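Local coordinates for putative uncharacterized protein (Wolbachia pipientis, PDB 3F4S) that is a DsbA-like thiol oxidoreductase of the thioredoxin fold that probably introduces disulfide bonds into exported proteins, at residues L24-L28 with L76-R80; E45-C51 with L167-P173; H81-D85 with K160-I164; L94-Y98 with L138-F143; I174-K178 with F202-I206. The protein carries 1 engineered substitution. All blocks are in the same frame, centred on the assembly; numbering follows the deposited sequence. Where two conformers were deposited one is given.

Contact 1 of 5, residues L24-L28 with L76-R80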
# COMPACT_ATOMS: atom_id res chain seq x y z
N LEU A 24 -12.52 5.07 -7.80
CA LEU A 24 -11.52 4.16 -7.26
C LEU A 24 -10.38 4.94 -6.60
O LEU A 24 -9.71 4.44 -5.69
CB LEU A 24 -10.98 3.25 -8.36
CG LEU A 24 -10.18 2.03 -7.92
CD1 LEU A 24 -10.86 1.33 -6.76
CD2 LEU A 24 -9.98 1.08 -9.09
N LEU A 25 -10.16 6.17 -7.06
CA LEU A 25 -9.09 7.01 -6.54
C LEU A 25 -9.52 7.91 -5.39
O LEU A 25 -9.14 9.07 -5.30
CB LEU A 25 -8.46 7.83 -7.67
CG LEU A 25 -7.69 7.01 -8.71
CD1 LEU A 25 -6.94 7.92 -9.67
CD2 LEU A 25 -6.73 6.02 -8.03
N LEU A 26 -10.35 7.36 -4.51
CA LEU A 26 -10.72 8.02 -3.27
C LEU A 26 -10.71 6.99 -2.16
O LEU A 26 -10.70 5.79 -2.43
CB LEU A 26 -12.10 8.68 -3.39
CG LEU A 26 -13.27 7.84 -3.91
CD1 LEU A 26 -13.74 6.85 -2.86
CD2 LEU A 26 -14.42 8.73 -4.36
N PRO A 27 -10.70 7.44 -0.90
CA PRO A 27 -10.73 6.49 0.21
C PRO A 27 -12.02 5.67 0.20
O PRO A 27 -13.12 6.23 0.24
CB PRO A 27 -10.67 7.40 1.44
CG PRO A 27 -10.03 8.66 0.95
CD PRO A 27 -10.57 8.83 -0.44
N LEU A 28 -11.87 4.35 0.12
CA LEU A 28 -13.01 3.44 0.08
C LEU A 28 -13.32 2.91 1.47
O LEU A 28 -12.47 2.93 2.36
CB LEU A 28 -12.73 2.29 -0.89
CG LEU A 28 -12.43 2.70 -2.34
CD1 LEU A 28 -11.88 1.53 -3.12
CD2 LEU A 28 -13.66 3.27 -3.02
N LEU A 76 -2.72 11.71 3.61
CA LEU A 76 -3.34 10.43 3.93
C LEU A 76 -2.77 9.36 3.00
O LEU A 76 -2.74 9.54 1.79
CB LEU A 76 -4.86 10.52 3.75
CG LEU A 76 -5.66 9.22 3.86
CD1 LEU A 76 -5.49 8.60 5.23
CD2 LEU A 76 -7.15 9.47 3.56
N TYR A 77 -2.34 8.24 3.57
CA TYR A 77 -1.72 7.16 2.79
C TYR A 77 -2.59 5.91 2.77
O TYR A 77 -2.96 5.39 3.83
CB TYR A 77 -0.34 6.85 3.36
CG TYR A 77 0.36 5.64 2.78
CD1 TYR A 77 0.91 5.67 1.50
CD2 TYR A 77 0.50 4.47 3.52
CE1 TYR A 77 1.57 4.57 0.98
CE2 TYR A 77 1.15 3.36 3.01
CZ TYR A 77 1.68 3.41 1.73
OH TYR A 77 2.34 2.32 1.22
N ILE A 78 -2.90 5.44 1.57
CA ILE A 78 -3.70 4.24 1.39
C ILE A 78 -2.94 3.22 0.55
O ILE A 78 -2.73 3.43 -0.65
CB ILE A 78 -5.04 4.55 0.70
CG1 ILE A 78 -5.83 5.56 1.53
CG2 ILE A 78 -5.83 3.26 0.47
CD1 ILE A 78 -7.20 5.90 0.95
N PHE A 79 -2.52 2.13 1.18
CA PHE A 79 -1.81 1.06 0.51
C PHE A 79 -2.83 0.02 0.06
O PHE A 79 -3.67 -0.42 0.86
CB PHE A 79 -0.80 0.40 1.45
CG PHE A 79 0.01 -0.69 0.81
CD1 PHE A 79 0.97 -0.39 -0.14
CD2 PHE A 79 -0.19 -2.02 1.16
CE1 PHE A 79 1.72 -1.38 -0.73
CE2 PHE A 79 0.56 -3.03 0.56
CZ PHE A 79 1.52 -2.71 -0.39
N ARG A 80 -2.75 -0.37 -1.21
CA ARG A 80 -3.62 -1.42 -1.75
C ARG A 80 -2.77 -2.55 -2.31
O ARG A 80 -1.77 -2.31 -2.99
CB ARG A 80 -4.56 -0.85 -2.82
CG ARG A 80 -5.62 0.08 -2.24
CD ARG A 80 -6.51 0.71 -3.31
NE ARG A 80 -7.42 1.69 -2.73
CZ ARG A 80 -8.07 2.61 -3.43
NH1 ARG A 80 -7.91 2.67 -4.75
NH2 ARG A 80 -8.88 3.47 -2.82
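Arg80, on strand 75-81, an inner strand of the thioredoxin-fold sheet, drives its guanidinium into the end of helix 21-24 and the loop that follows, and gathers the carbonyls of Leu24 and Leu26. The polar end is the tight part. Arg80 NH1 donates to Leu24 O at 2.7 Å with an N-H...O angle of 157°, and the oxygen sits almost in the guanidinium plane. Arg80 NH2 adds weak bonds to the same oxygen and to Leu26 O, the latter at 3.0 Å. A side chain extended from CG to NE carries the group out to the loop, and the bonds along its edge limit its rotation. Asp31 forms a salt bridge with NH2, while Tyr46 OH is hydrogen-bonded to NH1, so the buried charge is answered from several directions; the carboxylate of Asp31 would be expected to offset it.

Earlier on the strand the fit is looser and purely apolar. Pro27, partly exposed, lays its ring across Ile78, with Pro27 CB 3.8 Å from Ile78 CD1, and Pro27 CG reaches Leu76 CD2 at 4.0 Å. Leu26, also partly exposed, points its CB away from the strand and contributes its carbonyl instead. Back at the polar end, Leu28 lies over one face of the guanidinium: Leu28 CD1 stands 3.6 Å from Arg80 NH2, toward the rim of the flat group.

Contact 2 of 5, residues E45-C51 with L167-P173. Engineered in segment 167-173: Val172 (natural residue Thr).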
# COMPACT_ATOMS: atom_id res chain seq x y z
N GLU A 45 -1.14 3.83 -3.04
CA GLU A 45 -0.07 3.02 -3.60
C GLU A 45 -0.57 1.61 -3.87
O GLU A 45 -1.18 0.99 -2.99
CB GLU A 45 1.12 2.95 -2.64
CG GLU A 45 2.19 1.99 -3.11
CD GLU A 45 3.36 1.82 -2.12
OE1 GLU A 45 3.40 2.54 -1.10
OE2 GLU A 45 4.23 0.97 -2.38
N TYR A 46 -0.32 1.10 -5.08
CA TYR A 46 -0.48 -0.32 -5.37
C TYR A 46 0.90 -0.95 -5.48
O TYR A 46 1.75 -0.48 -6.24
CB TYR A 46 -1.22 -0.53 -6.68
CG TYR A 46 -2.70 -0.24 -6.64
CD1 TYR A 46 -3.62 -1.25 -6.35
CD2 TYR A 46 -3.19 1.03 -6.92
CE1 TYR A 46 -4.99 -1.00 -6.33
CE2 TYR A 46 -4.55 1.30 -6.90
CZ TYR A 46 -5.44 0.28 -6.60
OH TYR A 46 -6.79 0.55 -6.59
N ALA A 47 1.13 -2.04 -4.75
CA ALA A 47 2.41 -2.73 -4.84
C ALA A 47 2.29 -4.19 -4.45
O ALA A 47 1.39 -4.56 -3.70
CB ALA A 47 3.46 -2.03 -3.97
N SER A 48 3.20 -5.00 -4.97
CA SER A 48 3.34 -6.39 -4.56
C SER A 48 4.36 -6.46 -3.44
O SER A 48 5.42 -5.83 -3.52
CB SER A 48 3.84 -7.22 -5.74
OG SER A 48 4.46 -8.41 -5.29
N LEU A 49 4.05 -7.22 -2.39
CA LEU A 49 4.94 -7.33 -1.25
C LEU A 49 6.26 -8.05 -1.58
O LEU A 49 7.22 -7.96 -0.81
CB LEU A 49 4.24 -8.02 -0.08
CG LEU A 49 3.10 -7.22 0.57
CD1 LEU A 49 2.29 -8.07 1.55
CD2 LEU A 49 3.65 -5.98 1.26
N THR A 50 6.30 -8.76 -2.71
CA THR A 50 7.47 -9.55 -3.10
C THR A 50 8.26 -8.87 -4.22
O THR A 50 9.21 -9.43 -4.76
CB THR A 50 7.05 -10.94 -3.58
OG1 THR A 50 6.12 -10.80 -4.66
CG2 THR A 50 6.39 -11.73 -2.44
N CYS A 51 7.85 -7.66 -4.58
CA CYS A 51 8.49 -6.94 -5.67
C CYS A 51 9.74 -6.21 -5.18
O CYS A 51 9.68 -5.39 -4.27
CB CYS A 51 7.50 -5.97 -6.30
SG CYS A 51 8.25 -4.76 -7.39
N LEU A 167 -7.73 1.20 -13.87
CA LEU A 167 -6.59 2.09 -13.72
C LEU A 167 -5.43 1.73 -14.63
O LEU A 167 -4.42 2.44 -14.67
CB LEU A 167 -6.14 2.14 -12.25
CG LEU A 167 -7.19 2.64 -11.26
CD1 LEU A 167 -6.72 2.43 -9.82
CD2 LEU A 167 -7.50 4.10 -11.52
N GLY A 168 -5.56 0.63 -15.37
CA GLY A 168 -4.55 0.23 -16.33
C GLY A 168 -3.22 -0.20 -15.73
O GLY A 168 -2.17 -0.02 -16.35
N ILE A 169 -3.26 -0.77 -14.53
CA ILE A 169 -2.03 -1.17 -13.87
C ILE A 169 -1.45 -2.46 -14.45
O ILE A 169 -2.13 -3.49 -14.51
CB ILE A 169 -2.22 -1.32 -12.35
CG1 ILE A 169 -2.73 0.00 -11.76
CG2 ILE A 169 -0.91 -1.73 -11.68
CD1 ILE A 169 -2.83 -0.00 -10.26
N THR A 170 -0.20 -2.40 -14.89
CA THR A 170 0.50 -3.58 -15.37
C THR A 170 1.69 -3.89 -14.48
O THR A 170 1.81 -4.99 -13.93
CB THR A 170 0.95 -3.43 -16.83
OG1 THR A 170 1.85 -2.33 -16.94
CG2 THR A 170 -0.26 -3.17 -17.73
N ALA A 171 2.57 -2.90 -14.31
CA ALA A 171 3.74 -3.06 -13.47
C ALA A 171 3.58 -2.33 -12.15
O ALA A 171 2.81 -1.37 -12.05
CB ALA A 171 4.98 -2.56 -14.19
N VAL A 172 4.29 -2.78 -11.13
CA VAL A 172 4.26 -2.14 -9.82
C VAL A 172 5.67 -1.74 -9.42
O VAL A 172 6.65 -2.31 -9.92
CB VAL A 172 3.61 -3.06 -8.75
CG1 VAL A 172 2.09 -2.98 -8.84
CG2 VAL A 172 4.09 -4.51 -8.91
N PRO A 173 5.79 -0.74 -8.53
CA PRO A 173 4.66 -0.07 -7.87
C PRO A 173 4.04 1.05 -8.71
O PRO A 173 4.64 1.57 -9.65
CB PRO A 173 5.31 0.52 -6.63
CG PRO A 173 6.71 0.86 -7.09
CD PRO A 173 7.09 -0.18 -8.11
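Tyr46 offers one ring face as a shallow seat for the end of Ile169. The methyl CD1 of Ile169 lies 3.8 Å from the centroid of the Tyr46 ring, 26° off the normal, a CH-pi contact shifted toward the CG-CD2 side. With CG1 of Ile169 anti to its own carbonyl carbon (chi1 -57°), the branch extends toward the ring, the two side chains crossing at about a right angle. Farther out, Leu167 CD1 fits beside the phenol end, 3.7 Å from Tyr46 OH, whose hydrogen-bond partner is Arg80.

The second bump is Val172, an engineered residue that replaces threonine. Its two methyls lie one after the other along the backbone of 46-48: Val172 CG1 rests 3.6 Å from Tyr46 O, and CG2 faces Ser48, 4.2 Å from Ser48 CB. The buried Ser48 N has no hydrogen-bond partner in the model. Pro173 follows a cis peptide bond and brings its CB within 4.1 Å of Ala47 CB, while its CA approaches Tyr46 O in a CA-H...O contact. Cys51 SG stands 3.9 Å from Val172 O. A cis-proline loop packed beside the first cysteine of the Cys51-Cys54 disulfide is the hallmark of the thioredoxin-fold active site, as in the DsbA family.

Contact 3 of 5, residues H81-D85 with K160-I164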
# COMPACT_ATOMS: atom_id res chain seq x y z
N HIS A 81 -3.16 -3.78 -2.00
CA HIS A 81 -2.38 -4.95 -2.40
C HIS A 81 -2.47 -5.19 -3.91
O HIS A 81 -3.51 -4.93 -4.54
CB HIS A 81 -2.85 -6.20 -1.65
CG HIS A 81 -2.49 -6.20 -0.20
ND1 HIS A 81 -1.19 -6.22 0.24
CD2 HIS A 81 -3.27 -6.20 0.92
CE1 HIS A 81 -1.17 -6.23 1.57
NE2 HIS A 81 -2.42 -6.22 2.00
N PHE A 82 -1.38 -5.68 -4.48
CA PHE A 82 -1.36 -6.08 -5.88
C PHE A 82 -0.47 -7.31 -5.98
O PHE A 82 0.65 -7.24 -6.49
CB PHE A 82 -0.79 -4.96 -6.74
CG PHE A 82 -1.17 -5.06 -8.20
CD1 PHE A 82 -2.30 -4.40 -8.67
CD2 PHE A 82 -0.41 -5.80 -9.08
CE1 PHE A 82 -2.66 -4.48 -10.01
CE2 PHE A 82 -0.76 -5.88 -10.43
CZ PHE A 82 -1.89 -5.22 -10.89
N PRO A 83 -0.95 -8.46 -5.47
CA PRO A 83 -0.04 -9.61 -5.43
C PRO A 83 0.14 -10.26 -6.79
O PRO A 83 -0.77 -10.22 -7.62
CB PRO A 83 -0.71 -10.56 -4.43
CG PRO A 83 -1.63 -9.67 -3.63
CD PRO A 83 -2.13 -8.68 -4.63
N LEU A 84 1.32 -10.83 -7.00
CA LEU A 84 1.69 -11.39 -8.29
C LEU A 84 2.13 -12.84 -8.21
O LEU A 84 2.46 -13.46 -9.24
CB LEU A 84 2.81 -10.55 -8.92
CG LEU A 84 2.41 -9.12 -9.27
CD1 LEU A 84 3.61 -8.34 -9.73
CD2 LEU A 84 1.32 -9.11 -10.33
N ASP A 85 2.14 -13.39 -7.01
CA ASP A 85 2.61 -14.76 -6.82
C ASP A 85 2.02 -15.35 -5.55
O ASP A 85 1.28 -14.68 -4.81
CB ASP A 85 4.13 -14.79 -6.78
CG ASP A 85 4.69 -13.80 -5.78
OD1 ASP A 85 4.20 -13.78 -4.65
OD2 ASP A 85 5.60 -13.03 -6.12
N LYS A 160 -7.56 -6.22 -7.00
CA LYS A 160 -6.49 -6.19 -8.00
C LYS A 160 -7.03 -6.14 -9.43
O LYS A 160 -6.59 -5.32 -10.23
CB LYS A 160 -5.55 -7.39 -7.82
CG LYS A 160 -4.53 -7.59 -8.94
CD LYS A 160 -3.73 -8.88 -8.74
CE LYS A 160 -3.02 -9.32 -10.02
NZ LYS A 160 -2.27 -10.61 -9.89
N SER A 161 -7.99 -7.01 -9.76
CA SER A 161 -8.49 -7.04 -11.13
C SER A 161 -9.23 -5.74 -11.47
O SER A 161 -9.18 -5.25 -12.60
CB SER A 161 -9.35 -8.28 -11.40
OG SER A 161 -10.52 -8.29 -10.60
N LEU A 162 -9.89 -5.15 -10.47
CA LEU A 162 -10.56 -3.87 -10.63
C LEU A 162 -9.55 -2.76 -10.99
O LEU A 162 -9.80 -1.94 -11.87
CB LEU A 162 -11.30 -3.52 -9.34
CG LEU A 162 -12.20 -2.29 -9.27
CD1 LEU A 162 -13.28 -2.33 -10.35
CD2 LEU A 162 -12.83 -2.19 -7.89
N ALA A 163 -8.41 -2.77 -10.31
CA ALA A 163 -7.35 -1.81 -10.59
C ALA A 163 -6.77 -2.01 -11.99
O ALA A 163 -6.47 -1.04 -12.70
CB ALA A 163 -6.25 -1.91 -9.53
N ILE A 164 -6.60 -3.26 -12.39
CA ILE A 164 -6.09 -3.58 -13.73
C ILE A 164 -7.04 -3.05 -14.79
O ILE A 164 -6.62 -2.45 -15.79
CB ILE A 164 -5.92 -5.09 -13.92
CG1 ILE A 164 -4.73 -5.61 -13.11
CG2 ILE A 164 -5.76 -5.43 -15.40
CD1 ILE A 164 -4.66 -7.13 -12.99
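The Phe82 ring takes the aliphatic stem of Lys160 over one face. Lys160 CG lies 3.9 Å from the centroid of the Phe82 ring and 16° off its normal, a CH-pi contact displaced toward the CD1-CE1 side. Ala163 CB is near the ring plane, at an edge, 4.4 Å from Phe82 CE1. Ile164 comes in obliquely, with Ile164 CG1 3.6 Å from Phe82 CZ, its side chain set across that of the phenylalanine.

From this ring the lysine runs on as a straight rod. All its torsions from chi1 (170°) outward are close to anti, which carries the ammonium past the aromatic group to the backbone beyond. There Lys160 NZ donates to Pro83 O at 2.7 Å, with a C=O...N angle of 163°, nearly in line with the carbonyl. The stem accompanies the bond: Lys160 CE is 3.4 Å from Pro83 O. In this way helix 150-167 of the thioredoxin fold is tied to the loop that leads from strand 75-81 into helix 86-94. Phe82 also touches Ile169 and Val172 of the cis-proline loop, and Pro83 leans on Leu89 and Ala92 of helix 86-94.

Two of the participants, Leu84 and Ile164, are exposed, whereas Phe82, Pro83 and Ala163 are buried. Leu84 CD2 comes to 3.9 Å from Lys160 NZ.

Contact 4 of 5, residues L94-Y98 with L138-F143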
# COMPACT_ATOMS: atom_id res chain seq x y z
N LEU A 94 -2.50 -12.50 4.97
CA LEU A 94 -2.08 -12.45 6.36
C LEU A 94 -2.18 -11.04 6.94
O LEU A 94 -2.44 -10.88 8.13
CB LEU A 94 -0.67 -13.01 6.53
CG LEU A 94 -0.14 -13.17 7.95
CD1 LEU A 94 -1.13 -13.95 8.82
CD2 LEU A 94 1.23 -13.83 7.94
N SER A 95 -1.98 -10.02 6.11
CA SER A 95 -2.04 -8.64 6.58
C SER A 95 -3.39 -8.32 7.22
O SER A 95 -3.49 -7.42 8.05
CB SER A 95 -1.73 -7.65 5.45
OG SER A 95 -2.84 -7.51 4.58
N HIS A 96 -4.42 -9.07 6.84
CA HIS A 96 -5.75 -8.84 7.40
C HIS A 96 -5.90 -9.34 8.84
O HIS A 96 -6.92 -9.09 9.48
CB HIS A 96 -6.80 -9.46 6.49
CG HIS A 96 -7.01 -8.69 5.23
ND1 HIS A 96 -8.16 -7.98 4.97
CD2 HIS A 96 -6.20 -8.48 4.16
CE1 HIS A 96 -8.06 -7.39 3.79
NE2 HIS A 96 -6.87 -7.67 3.29
N CYS A 97 -4.88 -10.04 9.34
CA CYS A 97 -4.82 -10.40 10.76
C CYS A 97 -4.40 -9.20 11.63
O CYS A 97 -4.35 -9.30 12.85
CB CYS A 97 -3.83 -11.56 10.98
SG CYS A 97 -4.56 -13.19 11.29
N TYR A 98 -4.07 -8.08 10.98
CA TYR A 98 -3.58 -6.89 11.68
C TYR A 98 -4.57 -5.73 11.51
O TYR A 98 -4.64 -5.11 10.45
CB TYR A 98 -2.18 -6.51 11.19
CG TYR A 98 -1.19 -7.63 11.43
CD1 TYR A 98 -0.37 -7.63 12.55
CD2 TYR A 98 -1.11 -8.70 10.55
CE1 TYR A 98 0.52 -8.67 12.78
CE2 TYR A 98 -0.23 -9.73 10.77
CZ TYR A 98 0.58 -9.72 11.88
OH TYR A 98 1.46 -10.75 12.09
N LEU A 138 1.35 -13.11 16.93
CA LEU A 138 0.14 -13.63 16.32
C LEU A 138 0.07 -15.13 16.61
O LEU A 138 0.99 -15.87 16.29
CB LEU A 138 0.16 -13.38 14.80
CG LEU A 138 -1.12 -13.69 14.02
CD1 LEU A 138 -2.28 -12.82 14.49
CD2 LEU A 138 -0.89 -13.51 12.52
N LYS A 139 -1.03 -15.57 17.22
CA LYS A 139 -1.14 -16.98 17.59
C LYS A 139 -1.33 -17.86 16.36
O LYS A 139 -1.85 -17.42 15.33
CB LYS A 139 -2.28 -17.19 18.59
CG LYS A 139 -1.89 -16.84 20.02
CD LYS A 139 -2.99 -17.18 21.00
CE LYS A 139 -3.21 -18.68 21.13
NZ LYS A 139 -4.13 -19.02 22.26
N GLN A 140 -0.90 -19.12 16.46
CA GLN A 140 -0.96 -20.02 15.32
C GLN A 140 -2.37 -20.18 14.74
O GLN A 140 -2.54 -20.19 13.52
CB GLN A 140 -0.36 -21.39 15.65
CG GLN A 140 -0.17 -22.28 14.44
CD GLN A 140 0.70 -21.63 13.37
OE1 GLN A 140 1.63 -20.89 13.68
NE2 GLN A 140 0.41 -21.92 12.11
N ASP A 141 -3.38 -20.29 15.60
CA ASP A 141 -4.74 -20.46 15.09
C ASP A 141 -5.21 -19.25 14.28
O ASP A 141 -5.88 -19.40 13.25
CB ASP A 141 -5.74 -20.81 16.21
CG ASP A 141 -5.75 -19.81 17.36
OD1 ASP A 141 -4.99 -18.82 17.32
OD2 ASP A 141 -6.52 -20.03 18.32
N ALA A 142 -4.87 -18.05 14.75
CA ALA A 142 -5.20 -16.83 14.03
C ALA A 142 -4.44 -16.76 12.71
O ALA A 142 -5.01 -16.42 11.67
CB ALA A 142 -4.88 -15.62 14.89
N PHE A 143 -3.15 -17.09 12.76
CA PHE A 143 -2.31 -17.18 11.57
C PHE A 143 -2.94 -18.10 10.52
O PHE A 143 -3.12 -17.72 9.36
CB PHE A 143 -0.92 -17.69 11.96
CG PHE A 143 0.00 -17.94 10.79
CD1 PHE A 143 0.77 -16.91 10.26
CD2 PHE A 143 0.13 -19.21 10.25
CE1 PHE A 143 1.62 -17.14 9.18
CE2 PHE A 143 0.98 -19.44 9.18
CZ PHE A 143 1.73 -18.41 8.65
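Apolar packing carries most of this contact, with the Leu138 side chain in the middle. Leu138 CD2 touches Leu94 CD1 at 3.7 Å, the two leucine side chains lying antiparallel, one alongside the other, and also meets Cys97 CB at 3.8 Å. At the phenol end of Tyr98, Leu138 CD2 comes 3.7 Å from Tyr98 OH. Leu138 CG stands anti to the backbone N (chi1 -172°), directing the branched end of the side chain into this group. Alongside, Leu94 CD2 comes obliquely to the Phe143 ring, 3.6 Å from Phe143 CE1.

Sulfur contacts form a second class. Cys97 SG lies 3.3 Å from Ala142 O and 4.4 Å from Ala142 CB, so the sulfur lies against the first turn of helix 140-147, where the disulfide to Cys146 on the same helix fixes it. No hydrogen bond crosses between the segments.

The polar end of Tyr98 is satisfied by Ser136 just ahead of Leu138. Within the helical region that DsbA-type proteins insert into the thioredoxin fold, the turn after helix 86-94 thus meets the start of helix 140-147, while Leu129 of helix 127-135 touches both Leu94 and Phe143, and Phe107 of helix 101-113 packs on Leu94 and stacks with Tyr98.

Contact 5 of 5, residues I174-K178 with F202-I206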
# COMPACT_ATOMS: atom_id res chain seq x y z
N ILE A 174 2.82 1.43 -8.34
CA ILE A 174 2.16 2.58 -8.92
C ILE A 174 1.63 3.45 -7.78
O ILE A 174 1.12 2.93 -6.77
CB ILE A 174 0.98 2.16 -9.81
CG1 ILE A 174 1.48 1.46 -11.08
CG2 ILE A 174 0.13 3.37 -10.18
CD1 ILE A 174 2.11 2.40 -12.09
N PHE A 175 1.76 4.77 -7.94
CA PHE A 175 1.29 5.73 -6.95
C PHE A 175 0.35 6.72 -7.58
O PHE A 175 0.60 7.23 -8.67
CB PHE A 175 2.47 6.50 -6.35
CG PHE A 175 3.54 5.63 -5.78
CD1 PHE A 175 3.54 5.32 -4.43
CD2 PHE A 175 4.56 5.14 -6.58
CE1 PHE A 175 4.53 4.51 -3.89
CE2 PHE A 175 5.55 4.33 -6.05
CZ PHE A 175 5.53 4.02 -4.70
N PHE A 176 -0.74 7.01 -6.89
CA PHE A 176 -1.63 8.09 -7.29
C PHE A 176 -1.58 9.13 -6.19
O PHE A 176 -1.86 8.82 -5.03
CB PHE A 176 -3.05 7.58 -7.51
CG PHE A 176 -3.16 6.56 -8.62
CD1 PHE A 176 -3.31 6.97 -9.94
CD2 PHE A 176 -3.10 5.21 -8.33
CE1 PHE A 176 -3.40 6.03 -10.95
CE2 PHE A 176 -3.19 4.27 -9.35
CZ PHE A 176 -3.34 4.68 -10.66
N ILE A 177 -1.20 10.35 -6.56
CA ILE A 177 -1.07 11.44 -5.60
C ILE A 177 -1.93 12.62 -6.05
O ILE A 177 -1.75 13.16 -7.14
CB ILE A 177 0.39 11.88 -5.44
CG1 ILE A 177 1.29 10.67 -5.16
CG2 ILE A 177 0.51 12.93 -4.33
CD1 ILE A 177 2.77 10.98 -5.24
N LYS A 178 -2.88 13.01 -5.20
CA LYS A 178 -3.88 13.99 -5.58
C LYS A 178 -4.42 14.69 -4.35
O LYS A 178 -4.14 14.30 -3.22
CB LYS A 178 -5.02 13.30 -6.34
CG LYS A 178 -5.79 12.29 -5.50
CD LYS A 178 -6.78 11.47 -6.32
CE LYS A 178 -7.82 12.36 -7.00
NZ LYS A 178 -8.59 13.19 -6.04
N PHE A 202 9.37 12.63 -4.96
CA PHE A 202 8.12 12.72 -4.20
C PHE A 202 7.96 14.03 -3.42
O PHE A 202 6.85 14.57 -3.33
CB PHE A 202 7.97 11.52 -3.26
CG PHE A 202 7.54 10.26 -3.96
CD1 PHE A 202 6.26 10.15 -4.48
CD2 PHE A 202 8.41 9.19 -4.11
CE1 PHE A 202 5.85 9.00 -5.13
CE2 PHE A 202 8.01 8.04 -4.75
CZ PHE A 202 6.72 7.94 -5.26
N THR A 203 9.04 14.54 -2.85
CA THR A 203 8.93 15.80 -2.11
C THR A 203 8.52 16.93 -3.06
O THR A 203 7.72 17.79 -2.69
CB THR A 203 10.21 16.19 -1.34
OG1 THR A 203 11.30 16.34 -2.25
CG2 THR A 203 10.56 15.13 -0.30
N ASN A 204 9.06 16.92 -4.27
CA ASN A 204 8.71 17.91 -5.28
C ASN A 204 7.23 17.85 -5.64
O ASN A 204 6.54 18.87 -5.65
CB ASN A 204 9.56 17.70 -6.54
CG ASN A 204 9.23 18.69 -7.64
OD1 ASN A 204 8.85 18.30 -8.74
ND2 ASN A 204 9.37 19.98 -7.34
N VAL A 205 6.75 16.64 -5.93
CA VAL A 205 5.35 16.42 -6.29
C VAL A 205 4.42 16.81 -5.14
O VAL A 205 3.45 17.55 -5.32
CB VAL A 205 5.10 14.94 -6.69
CG1 VAL A 205 3.60 14.64 -6.73
CG2 VAL A 205 5.75 14.62 -8.03
N ILE A 206 4.73 16.31 -3.95
CA ILE A 206 3.85 16.51 -2.80
C ILE A 206 3.84 17.95 -2.30
O ILE A 206 2.79 18.51 -2.00
CB ILE A 206 4.19 15.53 -1.66
CG1 ILE A 206 3.88 14.09 -2.10
CG2 ILE A 206 3.40 15.87 -0.41
CD1 ILE A 206 4.48 13.03 -1.19
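Phe175 presents the centre of its ring to the edge of Phe202, in a T-shaped pair with centroids 5.0 Å apart and planes at 72°. The atom that makes the approach is Phe202 CZ, which stands over the middle of the Phe175 face and comes within 3.8 Å of Phe175 CD2. Its C-H edge is thereby directed at the pi cloud, a weakly favourable electrostatic arrangement that also lets two bulky rings meet closely without lying parallel.

Ile177, two residues along the same strand, uses the other part of that edge. Ile177 CD1 touches Phe202 CD1 at 3.7 Å, close to the plane of the ring. CG1 of Ile177 is anti to the carbonyl carbon (chi1 -51°), an orientation that holds CD1 out toward the helix, where it also reaches Val205 CG1 at 4.0 Å. The CG2 branch of Ile177 takes a separate partner, Ile206 CG1, 4.2 Å away. One isoleucine thus spreads its two arms over three helix residues, and no hydrogen bond crosses the interface.

This is alpha-on-beta packing of the thioredoxin fold: the axes of the short segments pass 10.1 Å apart, with an angle of 35° between their directions. Helix 199-216 packs on this part of the sheet together with helices 52-60 and 62-70. Phe57 of helix 52-60 meets both rings of the T-shaped pair, and helix 62-70 adds Ile65 beside Phe202 and Tyr69 beside Ile206. Strands 41-47 and 192-194 flank strand 174-179, contributing Met43 and His193 to the surroundings of Ile177.

Overall arrangement
The five contacts illustrate how chemistry follows position in a thioredoxin fold. Contacts 1, 2 and 5 all reach the same sheet, through neighbouring strands 75-81, 41-47 and 174-179. Contacts 2 and 5 are buried and rely on shape and aromatic packing, whereas contact 1 places a charged group among carbonyls beside a partly exposed loop. Contact 3, its centre about 7 Å from that of contact 2, touches it through Ala47 O and Phe82 N and mixes a partly exposed lysine with a buried ring. Contact 4 belongs to the helical part, its centre about 32 Å from that of contact 5, and adds a disulfide; His81 and Ser95 link it to contact 3.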